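Local coordinates for chorismate mutase and shikimate 5-dehydrogenase fusion protein (Clostridium acetobutylicum, PDB 3FBT), which probably catalyses the reversible NADPH-linked reduction of 3-dehydroshikimate to shikimate through its dehydrogenase part, the portion of the fusion protein present here, at residues L76-N90 against S95-I107. Numbering follows the deposited sequence.
Sequences LYEISEKARKIGAVN and SREGISGFNTDYI. With SO4 (sulfate ion), chain G.
CB of Glu-97 lies over one face of the Tyr-77 ring, 3.6 Å from its centroid, a CH-pi contact made by the aliphatic root of an otherwise exposed acid. The same ring turns its edge to Gly-98, whose lack of a side chain lets the aromatic come close. Ile-99 takes the N-H of Tyr-77 on its carbonyl O at 3.0 Å, while its CG2 meets CD2 of Leu-76. Gly-101 gives its N-H to Glu-78 O and receives that of Ser-80 on its own O; with no side chain between them, its CA and Leu-76 CD1 approach to 3.5 Å, close for two carbons. These bonds lay 78-79 parallel to 99-102 as a short, weakly bonded edge strand of the mixed sheet in the substrate-binding domain of the shikimate dehydrogenase fold. Past Phe-102, Asn-103 N and Ser-80 OG both donate to O2 of a sulfate, probably from the crystallisation liquor, each at 2.8 Å, and that serine OG also caps helix 81-86 by accepting from Ala-83 N. The Asn-103 amide works at both ends: ND2 reaches Ala-88 O almost straight (171°), and OD1 accepts from Tyr-106 N, capping the next helix. Thr-104 pairs twice with Asn-90, a predicted shikimate ligand: its N donates to OD1 at 2.9 Å, and OG1, also hydrogen-bonded to the hydroxyls of Thr-91 and Ser-247, accepts from ND2. Over the centre of the Tyr-106 ring sits CG of Lys-82, and the bend at chi2 (56°) keeps CD over the same face, 3.7 Å from Tyr-106 CZ, while the phenol OH is hydrogen-bonded to Asp-143.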
# COMPACT_ATOMS: atom_id res chain seq x y z
N LEU A 76 -4.33 -20.28 -1.06
CA LEU A 76 -4.65 -20.07 0.35
C LEU A 76 -4.30 -21.33 1.09
O LEU A 76 -4.52 -22.42 0.57
CB LEU A 76 -6.15 -19.79 0.51
CG LEU A 76 -6.73 -18.69 -0.40
CD1 LEU A 76 -8.18 -18.33 -0.11
CD2 LEU A 76 -5.92 -17.47 -0.20
N TYR A 77 -3.80 -21.23 2.31
CA TYR A 77 -3.50 -22.47 2.99
C TYR A 77 -4.77 -22.97 3.70
O TYR A 77 -4.92 -24.15 4.07
CB TYR A 77 -2.32 -22.29 3.94
CG TYR A 77 -2.66 -21.46 5.15
CD1 TYR A 77 -2.45 -20.11 5.14
CD2 TYR A 77 -3.19 -22.03 6.31
CE1 TYR A 77 -2.78 -19.31 6.23
CE2 TYR A 77 -3.51 -21.24 7.43
CZ TYR A 77 -3.29 -19.89 7.36
OH TYR A 77 -3.60 -19.05 8.41
N GLU A 78 -5.74 -22.09 3.85
CA GLU A 78 -6.95 -22.49 4.50
C GLU A 78 -8.10 -21.58 4.00
O GLU A 78 -7.82 -20.46 3.60
CB GLU A 78 -6.71 -22.31 5.98
CG GLU A 78 -7.81 -22.70 6.87
CD GLU A 78 -7.42 -22.45 8.34
OE1 GLU A 78 -7.11 -23.42 9.05
OE2 GLU A 78 -7.38 -21.28 8.78
N ILE A 79 -9.35 -22.07 4.10
CA ILE A 79 -10.58 -21.43 3.58
C ILE A 79 -11.77 -21.75 4.53
O ILE A 79 -11.94 -22.90 4.93
CB ILE A 79 -10.89 -21.96 2.12
CG1 ILE A 79 -9.74 -21.60 1.16
CG2 ILE A 79 -12.18 -21.37 1.54
CD1 ILE A 79 -9.96 -22.12 -0.27
N SER A 80 -12.55 -20.76 4.95
CA SER A 80 -13.66 -21.06 5.84
C SER A 80 -14.67 -22.06 5.22
O SER A 80 -14.75 -22.22 3.96
CB SER A 80 -14.45 -19.80 6.18
OG SER A 80 -15.16 -19.39 5.02
N GLU A 81 -15.46 -22.66 6.12
CA GLU A 81 -16.45 -23.71 5.78
C GLU A 81 -17.48 -23.11 4.80
O GLU A 81 -17.63 -23.59 3.68
CB GLU A 81 -17.11 -24.34 7.05
CG GLU A 81 -18.44 -25.17 6.79
CD GLU A 81 -18.95 -26.06 7.98
OE1 GLU A 81 -18.37 -27.16 8.26
OE2 GLU A 81 -19.98 -25.70 8.62
N LYS A 82 -18.13 -22.01 5.21
CA LYS A 82 -18.95 -21.19 4.31
C LYS A 82 -18.33 -20.94 2.91
O LYS A 82 -18.99 -21.16 1.90
CB LYS A 82 -19.31 -19.84 4.97
CG LYS A 82 -20.71 -19.38 4.75
CD LYS A 82 -21.61 -20.48 5.25
CE LYS A 82 -20.81 -21.26 6.25
NZ LYS A 82 -21.48 -22.48 6.73
N ALA A 83 -17.10 -20.47 2.82
CA ALA A 83 -16.55 -20.17 1.49
C ALA A 83 -16.34 -21.41 0.67
O ALA A 83 -16.50 -21.39 -0.56
CB ALA A 83 -15.20 -19.35 1.55
N ARG A 84 -15.94 -22.47 1.33
CA ARG A 84 -15.77 -23.74 0.66
C ARG A 84 -17.07 -24.16 -0.02
O ARG A 84 -17.07 -24.58 -1.17
CB ARG A 84 -15.42 -24.80 1.69
CG ARG A 84 -14.58 -25.89 1.07
CD ARG A 84 -14.83 -27.31 1.63
NE ARG A 84 -14.55 -28.19 0.50
CZ ARG A 84 -14.90 -29.47 0.36
NH1 ARG A 84 -15.55 -30.13 1.32
NH2 ARG A 84 -14.56 -30.08 -0.76
N LYS A 85 -18.17 -24.06 0.71
CA LYS A 85 -19.48 -24.52 0.28
C LYS A 85 -19.95 -23.63 -0.86
O LYS A 85 -20.52 -24.09 -1.85
CB LYS A 85 -20.46 -24.36 1.42
CG LYS A 85 -20.29 -25.40 2.50
CD LYS A 85 -21.50 -25.40 3.42
CE LYS A 85 -21.66 -26.80 4.06
NZ LYS A 85 -22.04 -26.70 5.49
N ILE A 86 -19.68 -22.35 -0.72
CA ILE A 86 -20.13 -21.39 -1.70
C ILE A 86 -19.34 -21.62 -2.95
O ILE A 86 -19.84 -21.45 -4.04
CB ILE A 86 -19.96 -19.95 -1.17
CG1 ILE A 86 -20.89 -19.69 0.01
CG2 ILE A 86 -20.24 -18.93 -2.31
CD1 ILE A 86 -20.67 -18.33 0.78
N GLY A 87 -18.08 -22.02 -2.82
CA GLY A 87 -17.18 -22.14 -3.95
C GLY A 87 -16.45 -20.85 -4.40
O GLY A 87 -16.03 -20.75 -5.54
N ALA A 88 -16.30 -19.84 -3.54
CA ALA A 88 -15.70 -18.58 -4.00
C ALA A 88 -15.26 -17.81 -2.78
O ALA A 88 -15.90 -17.83 -1.74
CB ALA A 88 -16.72 -17.73 -4.82
N VAL A 89 -14.16 -17.11 -2.92
CA VAL A 89 -13.60 -16.38 -1.80
C VAL A 89 -13.64 -14.95 -2.18
O VAL A 89 -13.19 -14.61 -3.29
CB VAL A 89 -12.15 -16.90 -1.51
CG1 VAL A 89 -11.34 -15.87 -0.77
CG2 VAL A 89 -12.25 -18.24 -0.70
N ASN A 90 -14.19 -14.06 -1.34
CA ASN A 90 -14.00 -12.63 -1.69
C ASN A 90 -13.16 -11.88 -0.68
O ASN A 90 -13.05 -10.67 -0.80
CB ASN A 90 -15.34 -11.88 -1.84
CG ASN A 90 -15.95 -11.63 -0.50
OD1 ASN A 90 -15.66 -12.37 0.42
ND2 ASN A 90 -16.77 -10.59 -0.36
N SER A 95 -1.68 -13.94 7.41
CA SER A 95 -1.04 -14.08 8.73
C SER A 95 0.30 -14.77 8.58
O SER A 95 0.75 -14.97 7.48
CB SER A 95 -1.97 -14.81 9.71
OG SER A 95 -1.93 -16.19 9.41
N ARG A 96 0.94 -15.13 9.70
CA ARG A 96 2.21 -15.95 9.69
C ARG A 96 2.23 -17.13 8.73
O ARG A 96 3.10 -17.24 7.87
CB ARG A 96 2.50 -16.45 11.11
N GLU A 97 1.29 -18.04 8.87
CA GLU A 97 1.25 -19.15 7.91
C GLU A 97 1.23 -18.71 6.43
O GLU A 97 1.88 -19.33 5.57
CB GLU A 97 0.05 -20.04 8.18
CG GLU A 97 -0.34 -20.22 9.65
CD GLU A 97 -1.27 -21.42 9.84
OE1 GLU A 97 -1.36 -22.25 8.88
OE2 GLU A 97 -1.90 -21.54 10.92
N GLY A 98 0.53 -17.63 6.11
CA GLY A 98 0.23 -17.33 4.69
C GLY A 98 -1.17 -16.72 4.57
O GLY A 98 -1.57 -15.94 5.40
N ILE A 99 -1.93 -17.07 3.55
CA ILE A 99 -3.17 -16.33 3.28
C ILE A 99 -4.34 -17.28 3.47
O ILE A 99 -4.33 -18.41 3.01
CB ILE A 99 -3.15 -15.75 1.87
CG1 ILE A 99 -1.81 -15.06 1.62
CG2 ILE A 99 -4.28 -14.71 1.63
CD1 ILE A 99 -1.43 -15.08 0.17
N SER A 100 -5.36 -16.86 4.19
CA SER A 100 -6.53 -17.71 4.19
C SER A 100 -7.76 -16.92 3.69
O SER A 100 -7.71 -15.67 3.51
CB SER A 100 -6.77 -18.29 5.57
OG SER A 100 -6.91 -17.22 6.41
N GLY A 101 -8.84 -17.65 3.47
CA GLY A 101 -9.94 -17.12 2.63
C GLY A 101 -11.28 -17.22 3.30
O GLY A 101 -11.54 -18.21 4.01
N PHE A 102 -12.11 -16.21 3.07
CA PHE A 102 -13.47 -16.14 3.59
C PHE A 102 -14.37 -15.64 2.52
O PHE A 102 -13.93 -15.19 1.47
CB PHE A 102 -13.54 -15.18 4.79
CG PHE A 102 -12.58 -15.60 5.91
CD1 PHE A 102 -13.05 -16.27 7.01
CD2 PHE A 102 -11.20 -15.39 5.78
CE1 PHE A 102 -12.15 -16.69 8.04
CE2 PHE A 102 -10.30 -15.79 6.81
CZ PHE A 102 -10.78 -16.44 7.92
N ASN A 103 -15.65 -15.61 2.85
CA ASN A 103 -16.64 -15.07 1.99
C ASN A 103 -17.56 -14.23 2.79
O ASN A 103 -18.37 -14.76 3.54
CB ASN A 103 -17.45 -16.19 1.32
CG ASN A 103 -18.33 -15.63 0.22
OD1 ASN A 103 -19.17 -14.80 0.47
ND2 ASN A 103 -18.04 -15.99 -1.01
N THR A 104 -17.45 -12.91 2.65
CA THR A 104 -18.30 -12.00 3.42
C THR A 104 -19.48 -11.41 2.60
O THR A 104 -20.22 -10.65 3.14
CB THR A 104 -17.46 -10.81 3.93
OG1 THR A 104 -16.95 -10.17 2.78
CG2 THR A 104 -16.25 -11.31 4.83
N ASP A 105 -19.66 -11.79 1.32
CA ASP A 105 -20.97 -11.57 0.64
C ASP A 105 -22.12 -12.30 1.36
O ASP A 105 -23.24 -11.74 1.53
CB ASP A 105 -20.94 -12.08 -0.81
CG ASP A 105 -20.00 -11.24 -1.69
OD1 ASP A 105 -19.95 -10.00 -1.45
OD2 ASP A 105 -19.28 -11.81 -2.55
N TYR A 106 -21.87 -13.55 1.71
CA TYR A 106 -22.83 -14.37 2.48
C TYR A 106 -23.26 -13.63 3.75
O TYR A 106 -24.47 -13.53 4.08
CB TYR A 106 -22.15 -15.69 2.85
CG TYR A 106 -23.02 -16.63 3.65
CD1 TYR A 106 -23.71 -17.64 3.02
CD2 TYR A 106 -23.18 -16.49 5.05
CE1 TYR A 106 -24.53 -18.52 3.72
CE2 TYR A 106 -24.02 -17.36 5.79
CZ TYR A 106 -24.71 -18.38 5.10
OH TYR A 106 -25.54 -19.29 5.76
N ILE A 107 -22.27 -13.04 4.45
CA ILE A 107 -22.54 -12.41 5.75
C ILE A 107 -23.29 -11.13 5.49
O ILE A 107 -24.26 -10.79 6.16
CB ILE A 107 -21.24 -12.10 6.51
CG1 ILE A 107 -20.44 -13.38 6.70
CG2 ILE A 107 -21.55 -11.49 7.87
CD1 ILE A 107 -19.29 -13.29 7.73
S SO4 G . -17.36 -16.58 6.24
O1 SO4 G . -18.72 -17.04 5.85
O2 SO4 G . -16.46 -16.91 5.15
O3 SO4 G . -17.56 -15.15 6.50
O4 SO4 G . -16.89 -17.02 7.57
O HOH W 1 -4.03 -15.96 7.43